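Local coordinates for SIRV coat protein (Sulfolobus islandicus rudivirus 1 variant YNP, PDB 3F2E), which serves as the coat protein of a rod-shaped archaeal virus, its C-terminal domain folding as a four-helix bundle that probably takes part in building the virion shell, at residues Ala17-Tyr22 and Pro27-Tyr32; Gly58-Tyr63 and Thr72-Val77. All coordinates share one frame; numbering follows the deposited sequence.

Contact 1 (Ala17-Tyr22 and Pro27-Tyr32)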
ATOM      1  N   ALA A  17      11.619  -0.573  -0.104  1.00 14.65           N
ATOM      2  CA  ALA A  17      12.095  -1.958  -0.216  1.00 15.18           C
ATOM      3  C   ALA A  17      11.344  -2.694  -1.326  1.00 15.88           C
ATOM      4  O   ALA A  17      11.946  -3.413  -2.128  1.00 15.55           O
ATOM      5  CB  ALA A  17      11.960  -2.699   1.108  1.00 17.77           C
ATOM      6  N   VAL A  18      10.027  -2.501  -1.382  1.00 14.50           N
ATOM      7  CA  VAL A  18       9.225  -3.110  -2.445  1.00 12.00           C
ATOM      8  C   VAL A  18       9.563  -2.522  -3.821  1.00 13.46           C
ATOM      9  O   VAL A  18       9.689  -3.253  -4.809  1.00 14.20           O
ATOM     10  CB  VAL A  18       7.705  -2.989  -2.154  1.00 11.67           C
ATOM     11  CG1 VAL A  18       6.892  -3.509  -3.331  1.00 15.80           C
ATOM     12  CG2 VAL A  18       7.354  -3.753  -0.876  1.00 14.67           C
ATOM     13  N   LEU A  19       9.712  -1.200  -3.893  1.00 13.73           N
ATOM     14  CA  LEU A  19      10.040  -0.563  -5.161  1.00 13.17           C
ATOM     15  C   LEU A  19      11.377  -1.079  -5.711  1.00 14.17           C
ATOM     16  O   LEU A  19      11.542  -1.233  -6.926  1.00 15.44           O
ATOM     17  CB  LEU A  19      10.011   0.965  -5.036  1.00 16.17           C
ATOM     18  CG  LEU A  19       8.638   1.528  -4.639  1.00 14.87           C
ATOM     19  CD1 LEU A  19       8.660   3.058  -4.583  1.00 18.03           C
ATOM     20  CD2 LEU A  19       7.538   1.043  -5.581  1.00 19.68           C
ATOM     21  N   SER A  20      12.313  -1.371  -4.812  0.52 14.00           N
ATOM     22  CA  SER A  20      13.604  -1.932  -5.206  0.52 15.86           C
ATOM     23  C   SER A  20      13.448  -3.307  -5.854  0.52 15.01           C
ATOM     24  O   SER A  20      14.052  -3.589  -6.892  0.52 15.00           O
ATOM     25  CB  SER A  20      14.536  -2.028  -3.997  0.52 15.59           C
ATOM     26  OG  SER A  20      15.015  -0.749  -3.619  0.52 24.57           O
ATOM     27  N   GLN A  21      12.643  -4.163  -5.232  0.52 13.65           N
ATOM     28  CA  GLN A  21      12.381  -5.494  -5.768  0.52 14.86           C
ATOM     29  C   GLN A  21      11.836  -5.425  -7.194  0.52 14.08           C
ATOM     30  O   GLN A  21      12.161  -6.270  -8.030  0.52 14.96           O
ATOM     31  CB  GLN A  21      11.392  -6.245  -4.874  0.52 16.06           C
ATOM     32  CG  GLN A  21      11.857  -6.441  -3.437  0.52 13.80           C
ATOM     33  CD  GLN A  21      10.747  -6.974  -2.552  0.52 21.26           C
ATOM     34  OE1 GLN A  21       9.683  -7.385  -3.030  0.52 26.59           O
ATOM     35  NE2 GLN A  21      10.994  -6.981  -1.248  0.52 25.71           N
ATOM     36  N   TYR A  22      11.010  -4.418  -7.466  1.00 13.84           N
ATOM     37  CA  TYR A  22      10.343  -4.314  -8.764  1.00 13.90           C
ATOM     38  C   TYR A  22      11.031  -3.370  -9.748  1.00 13.29           C
ATOM     39  O   TYR A  22      10.588  -3.218 -10.893  1.00 13.45           O
ATOM     40  CB  TYR A  22       8.855  -3.938  -8.578  1.00 14.19           C
ATOM     41  CG  TYR A  22       8.036  -5.106  -8.063  1.00 12.84           C
ATOM     42  CD1 TYR A  22       7.967  -5.391  -6.701  1.00 15.91           C
ATOM     43  CD2 TYR A  22       7.380  -5.959  -8.944  1.00 17.05           C
ATOM     44  CE1 TYR A  22       7.243  -6.486  -6.234  1.00 17.85           C
ATOM     45  CE2 TYR A  22       6.661  -7.049  -8.489  1.00 16.26           C
ATOM     46  CZ  TYR A  22       6.595  -7.308  -7.136  1.00 17.67           C
ATOM     47  OH  TYR A  22       5.877  -8.399  -6.692  1.00 20.49           O
ATOM     48  N   PRO A  27       9.211   9.220 -11.390  1.00 26.98           N
ATOM     49  CA  PRO A  27       7.946   9.787 -10.907  1.00 30.03           C
ATOM     50  C   PRO A  27       6.953   8.744 -10.402  1.00 25.61           C
ATOM     51  O   PRO A  27       6.162   9.051  -9.511  1.00 24.96           O
ATOM     52  CB  PRO A  27       7.381  10.484 -12.151  1.00 31.47           C
ATOM     53  CG  PRO A  27       8.582  10.819 -12.964  1.00 42.18           C
ATOM     54  CD  PRO A  27       9.543   9.686 -12.749  1.00 35.48           C
ATOM     55  N   ASN A  28       6.989   7.539 -10.959  1.00 24.06           N
ATOM     56  CA  ASN A  28       6.034   6.506 -10.568  1.00 23.64           C
ATOM     57  C   ASN A  28       6.182   6.059  -9.112  1.00 16.75           C
ATOM     58  O   ASN A  28       5.248   5.501  -8.531  1.00 20.50           O
ATOM     59  CB  ASN A  28       6.109   5.306 -11.518  1.00 27.79           C
ATOM     60  CG  ASN A  28       5.510   5.607 -12.884  1.00 36.73           C
ATOM     61  OD1 ASN A  28       4.902   6.660 -13.092  1.00 36.30           O
ATOM     62  ND2 ASN A  28       5.677   4.679 -13.822  1.00 43.08           N
ATOM     63  N   ARG A  29       7.344   6.305  -8.513  1.00 15.82           N
ATOM     64  CA  ARG A  29       7.539   5.931  -7.110  1.00 16.34           C
ATOM     65  C   ARG A  29       6.500   6.608  -6.223  1.00 18.90           C
ATOM     66  O   ARG A  29       6.044   6.032  -5.228  1.00 17.91           O
ATOM     67  CB  ARG A  29       8.938   6.310  -6.624  1.00 18.12           C
ATOM     68  CG  ARG A  29      10.066   5.499  -7.248  1.00 17.72           C
ATOM     69  CD  ARG A  29      11.422   6.026  -6.781  1.00 21.30           C
ATOM     70  NE  ARG A  29      11.621   5.847  -5.344  1.00 23.86           N
ATOM     71  CZ  ARG A  29      12.107   4.739  -4.790  1.00 28.94           C
ATOM     72  NH1 ARG A  29      12.432   3.707  -5.559  1.00 24.47           N
ATOM     73  NH2 ARG A  29      12.267   4.659  -3.470  1.00 26.90           N
ATOM     74  N   ALA A  30       6.143   7.837  -6.590  1.00 18.90           N
ATOM     75  CA  ALA A  30       5.232   8.653  -5.794  1.00 20.59           C
ATOM     76  C   ALA A  30       3.856   8.019  -5.654  1.00 17.68           C
ATOM     77  O   ALA A  30       3.203   8.181  -4.621  1.00 19.61           O
ATOM     78  CB  ALA A  30       5.113  10.064  -6.391  1.00 23.33           C
ATOM     79  N   ILE A  31       3.418   7.307  -6.689  1.00 18.96           N
ATOM     80  CA  ILE A  31       2.142   6.589  -6.656  1.00 21.93           C
ATOM     81  C   ILE A  31       2.119   5.618  -5.475  1.00 19.41           C
ATOM     82  O   ILE A  31       1.164   5.569  -4.689  1.00 16.52           O
ATOM     83  CB  ILE A  31       1.925   5.767  -7.950  1.00 22.10           C
ATOM     84  CG1 ILE A  31       1.913   6.672  -9.184  1.00 24.97           C
ATOM     85  CG2 ILE A  31       0.636   4.957  -7.870  1.00 23.80           C
ATOM     86  CD1 ILE A  31       1.888   5.893 -10.493  1.00 31.75           C
ATOM     87  N   TYR A  32       3.191   4.848  -5.349  1.00 16.14           N
ATOM     88  CA  TYR A  32       3.240   3.791  -4.349  1.00 14.74           C
ATOM     89  C   TYR A  32       3.526   4.320  -2.941  1.00 15.91           C
ATOM     90  O   TYR A  32       3.014   3.780  -1.958  1.00 16.62           O
ATOM     91  CB  TYR A  32       4.229   2.699  -4.788  1.00 14.37           C
ATOM     92  CG  TYR A  32       3.848   2.140  -6.145  1.00 12.43           C
ATOM     93  CD1 TYR A  32       2.801   1.228  -6.270  1.00 15.84           C
ATOM     94  CD2 TYR A  32       4.493   2.561  -7.305  1.00 15.31           C
ATOM     95  CE1 TYR A  32       2.417   0.738  -7.513  1.00 16.16           C
ATOM     96  CE2 TYR A  32       4.123   2.069  -8.554  1.00 15.37           C
ATOM     97  CZ  TYR A  32       3.085   1.154  -8.648  1.00 16.88           C
ATOM     98  OH  TYR A  32       2.703   0.663  -9.883  1.00 17.54           O
TER
HETATM   99  O   HOH W   1      13.722   1.809  -3.832  1.00 23.24           O
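Leu19 pushes its forked end between Arg29 and Tyr32, giving one methyl to each. Its CD1 sits over the centre of one face of the Arg29 guanidinium, 3.8 Å from Arg29 CZ, and equally close to Arg29 CB, so the arginine curls round this methyl. That curl comes from the bend at chi3 (65°), which folds the guanidinium back over the leucine instead of letting the chain run straight on. The other branch, CD2, meets the root of the tyrosine, 3.8 Å from Tyr32 CB, and approaches the ring obliquely. A branched leucine suits this place because one side chain can serve two partners at once.

The polar rim of the guanidinium is used separately from its face, which is why arginine suits this margin. Arg29 NH1 donates to the backbone oxygen of Ile24, in the turn between the helices, and to a water 2.9 Å from Arg29 NH1, at the guanidinium edge and in its plane. In one of two Ser20 conformers, Ser20 OG lies 2.9 Å from this water. Tyrosine packs its root here while Tyr32 OH bonds to Asn70 N.

The contact closes the corner between the first two helices of the four-helix bundle. Its chemistry is divided: one guanidinium face and the tyrosine root pack on methyls, while the arginine N-H groups tie the start of helix 29-46 to the turn after helix 9-22, with a water as a lesser link.

Contact 2 (Gly58-Tyr63 and Thr72-Val77)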
ATOM      1  N   GLY A  58     -10.735  -0.530  -1.524  1.00 12.55           N
ATOM      2  CA  GLY A  58     -11.127   0.691  -2.223  1.00 12.52           C
ATOM      3  C   GLY A  58      -9.929   1.443  -2.782  1.00 13.67           C
ATOM      4  O   GLY A  58      -9.938   1.866  -3.943  1.00 15.35           O
ATOM      5  N   LEU A  59      -8.892   1.598  -1.961  1.00 11.79           N
ATOM      6  CA  LEU A  59      -7.678   2.296  -2.388  1.00 11.47           C
ATOM      7  C   LEU A  59      -7.014   1.567  -3.557  1.00 14.59           C
ATOM      8  O   LEU A  59      -6.552   2.201  -4.505  1.00 12.88           O
ATOM      9  CB  LEU A  59      -6.686   2.437  -1.226  1.00 13.78           C
ATOM     10  CG  LEU A  59      -7.059   3.401  -0.094  1.00 13.74           C
ATOM     11  CD1 LEU A  59      -6.109   3.245   1.077  1.00 16.43           C
ATOM     12  CD2 LEU A  59      -7.084   4.848  -0.596  1.00 16.36           C
ATOM     13  N   LYS A  60      -6.956   0.235  -3.484  1.00 13.44           N
ATOM     14  CA  LYS A  60      -6.358  -0.554  -4.569  1.00 11.22           C
ATOM     15  C   LYS A  60      -7.074  -0.271  -5.885  1.00 14.06           C
ATOM     16  O   LYS A  60      -6.450   0.086  -6.890  1.00 14.25           O
ATOM     17  CB  LYS A  60      -6.414  -2.052  -4.261  1.00 12.35           C
ATOM     18  CG  LYS A  60      -5.383  -2.535  -3.236  1.00 13.00           C
ATOM     19  CD  LYS A  60      -5.599  -4.006  -2.916  1.00 14.07           C
ATOM     20  CE  LYS A  60      -4.510  -4.563  -2.009  1.00 14.29           C
ATOM     21  NZ  LYS A  60      -4.834  -5.984  -1.640  1.00 13.04           N
ATOM     22  N   ALA A  61      -8.397  -0.420  -5.870  1.00 13.14           N
ATOM     23  CA  ALA A  61      -9.190  -0.184  -7.066  1.00 14.96           C
ATOM     24  C   ALA A  61      -8.999   1.245  -7.594  1.00 13.94           C
ATOM     25  O   ALA A  61      -8.834   1.445  -8.799  1.00 15.60           O
ATOM     26  CB  ALA A  61     -10.665  -0.470  -6.783  1.00 15.56           C
ATOM     27  N   TYR A  62      -9.016   2.228  -6.695  1.00 14.54           N
ATOM     28  CA  TYR A  62      -8.838   3.619  -7.100  1.00 14.10           C
ATOM     29  C   TYR A  62      -7.466   3.885  -7.727  1.00 16.33           C
ATOM     30  O   TYR A  62      -7.370   4.557  -8.755  1.00 16.83           O
ATOM     31  CB  TYR A  62      -9.077   4.592  -5.939  1.00 12.65           C
ATOM     32  CG  TYR A  62      -9.130   6.026  -6.418  1.00 14.56           C
ATOM     33  CD1 TYR A  62      -7.971   6.801  -6.486  1.00 17.25           C
ATOM     34  CD2 TYR A  62     -10.331   6.596  -6.827  1.00 17.80           C
ATOM     35  CE1 TYR A  62      -8.011   8.113  -6.942  1.00 21.82           C
ATOM     36  CE2 TYR A  62     -10.383   7.906  -7.292  1.00 17.25           C
ATOM     37  CZ  TYR A  62      -9.220   8.658  -7.341  1.00 24.06           C
ATOM     38  OH  TYR A  62      -9.271   9.962  -7.792  1.00 27.77           O
ATOM     39  N   TYR A  63      -6.409   3.363  -7.106  1.00 13.46           N
ATOM     40  CA  TYR A  63      -5.057   3.618  -7.598  1.00 14.10           C
ATOM     41  C   TYR A  63      -4.813   2.929  -8.942  1.00 18.50           C
ATOM     42  O   TYR A  63      -4.133   3.472  -9.818  1.00 16.25           O
ATOM     43  CB  TYR A  63      -3.996   3.255  -6.543  1.00 11.94           C
ATOM     44  CG  TYR A  63      -3.710   4.386  -5.572  1.00 12.82           C
ATOM     45  CD1 TYR A  63      -2.488   5.056  -5.590  1.00 15.38           C
ATOM     46  CD2 TYR A  63      -4.671   4.804  -4.657  1.00 13.95           C
ATOM     47  CE1 TYR A  63      -2.231   6.101  -4.713  1.00 17.31           C
ATOM     48  CE2 TYR A  63      -4.420   5.846  -3.777  1.00 16.14           C
ATOM     49  CZ  TYR A  63      -3.202   6.492  -3.812  1.00 18.38           C
ATOM     50  OH  TYR A  63      -2.958   7.533  -2.942  1.00 18.96           O
ATOM     51  N   THR A  72       0.053  -6.069  -8.578  1.00 15.82           N
ATOM     52  CA  THR A  72       0.991  -6.933  -7.870  1.00 14.86           C
ATOM     53  C   THR A  72       1.834  -6.117  -6.888  1.00 15.12           C
ATOM     54  O   THR A  72       2.071  -6.539  -5.754  1.00 15.52           O
ATOM     55  CB  THR A  72       1.905  -7.691  -8.850  1.00 18.83           C
ATOM     56  OG1 THR A  72       1.094  -8.419  -9.782  1.00 20.65           O
ATOM     57  CG2 THR A  72       2.814  -8.660  -8.096  1.00 16.80           C
ATOM     58  N   VAL A  73       2.262  -4.935  -7.328  1.00 13.69           N
ATOM     59  CA  VAL A  73       3.033  -4.044  -6.469  1.00 15.29           C
ATOM     60  C   VAL A  73       2.184  -3.507  -5.312  1.00 14.27           C
ATOM     61  O   VAL A  73       2.669  -3.406  -4.189  1.00 14.19           O
ATOM     62  CB  VAL A  73       3.668  -2.888  -7.265  1.00 14.73           C
ATOM     63  CG1 VAL A  73       4.488  -1.984  -6.352  1.00 14.03           C
ATOM     64  CG2 VAL A  73       4.539  -3.447  -8.394  1.00 15.93           C
ATOM     65  N   LEU A  74       0.923  -3.161  -5.578  1.00 14.38           N
ATOM     66  CA  LEU A  74       0.047  -2.705  -4.493  1.00 12.75           C
ATOM     67  C   LEU A  74      -0.141  -3.784  -3.428  1.00 14.61           C
ATOM     68  O   LEU A  74      -0.140  -3.477  -2.237  1.00 14.58           O
ATOM     69  CB  LEU A  74      -1.318  -2.252  -5.016  1.00 12.99           C
ATOM     70  CG  LEU A  74      -1.353  -1.020  -5.927  1.00 13.48           C
ATOM     71  CD1 LEU A  74      -2.787  -0.758  -6.355  1.00 15.94           C
ATOM     72  CD2 LEU A  74      -0.768   0.214  -5.243  1.00 14.80           C
ATOM     73  N   ASP A  75      -0.306  -5.037  -3.853  1.00 14.58           N
ATOM     74  CA  ASP A  75      -0.385  -6.154  -2.907  1.00 13.57           C
ATOM     75  C   ASP A  75       0.893  -6.259  -2.070  1.00 15.67           C
ATOM     76  O   ASP A  75       0.844  -6.440  -0.854  1.00 14.41           O
ATOM     77  CB  ASP A  75      -0.628  -7.482  -3.633  1.00 14.42           C
ATOM     78  CG  ASP A  75      -2.053  -7.630  -4.133  1.00 23.10           C
ATOM     79  OD1 ASP A  75      -2.910  -6.782  -3.794  1.00 16.22           O
ATOM     80  OD2 ASP A  75      -2.316  -8.609  -4.866  1.00 22.49           O
ATOM     81  N   ALA A  76       2.041  -6.147  -2.732  1.00 13.58           N
ATOM     82  CA  ALA A  76       3.327  -6.236  -2.037  1.00 14.90           C
ATOM     83  C   ALA A  76       3.521  -5.117  -1.005  1.00 14.59           C
ATOM     84  O   ALA A  76       4.040  -5.350   0.091  1.00 15.90           O
ATOM     85  CB  ALA A  76       4.468  -6.243  -3.045  1.00 15.84           C
ATOM     86  N   VAL A  77       3.108  -3.904  -1.364  1.00 14.58           N
ATOM     87  CA  VAL A  77       3.152  -2.770  -0.446  1.00 14.57           C
ATOM     88  C   VAL A  77       2.203  -2.983   0.741  1.00 14.59           C
ATOM     89  O   VAL A  77       2.560  -2.727   1.892  1.00 15.20           O
ATOM     90  CB  VAL A  77       2.818  -1.449  -1.183  1.00 13.00           C
ATOM     91  CG1 VAL A  77       2.570  -0.316  -0.196  1.00 15.54           C
ATOM     92  CG2 VAL A  77       3.945  -1.093  -2.161  1.00 13.01           C
TER
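Leu74 makes the apolar part of this contact, reaching from segment 72-77 of helix 71-82 to the backbone of 58-63. Its CD1 lies 3.8 Å from Lys60 O and 4.0 Å from Lys60 CA, so a single methyl rests against the main chain of the facing helix. The same CD1 is 4.2 Å from Tyr63 CB, a looser touch at the root of the tyrosine, whose ring leads away from this segment to pack edge-to-face with Phe35 and Phe67. Leucine fits here because its chain ends in a methyl that can lie on the main chain of the facing helix, whose axis is 10.7 Å away, and its other surroundings, Phe35 and Ala69, are apolar as well.

The charged part lies to one side of the leucine. Lys60 NZ donates to Asp75 OD1 at 3.0 Å, a salt bridge in which the two side chains cross at about a right angle. The ammonium comes from above the carboxylate plane, 35° out of it. Lys60 is extended from CG to NZ, with chi2, chi3 and chi4 all near 180°, and this full stretch carries the charge across to the aspartate. NZ also donates to the backbone oxygen of Pro85, so two acceptors fix the lysine end, and the nearby positive charge would be expected to favour the ionised form of Asp75. Both residues suit a partly exposed margin, where a long lysine can reach carboxylate and carbonyl together.

The two segments run nearly antiparallel, at 148°, in a helical hairpin that forms half of the four-helix bundle. Leu59 and Leu74 touch helix 29-46 through Phe35, while Val73 and Ala76 turn to Tyr22 and Val18 of helix 9-22; the segment after helix 71-82 closes over Lys60 through Pro85 and Thr86.

In the fold
Contacts 1 and 2 each join helices consecutive in the chain: 9-22 with 29-46, and 50-67 with 71-82. Their centres lie about 12 Å apart, and contact 2 is nearer the chain centre, about 6 Å from it against about 10 Å for contact 1. Contact 1 is nevertheless the buried one, while contact 2 is partly buried. Both centre on a buried leucine with partly exposed charge beside it: one arginine in contact 1, held by water and a turn carbonyl, and a directly bridged lysine-aspartate pair in contact 2. Ile31 against Tyr63 and Tyr32 against Val73 pack the pairs on each other, joining all four helices.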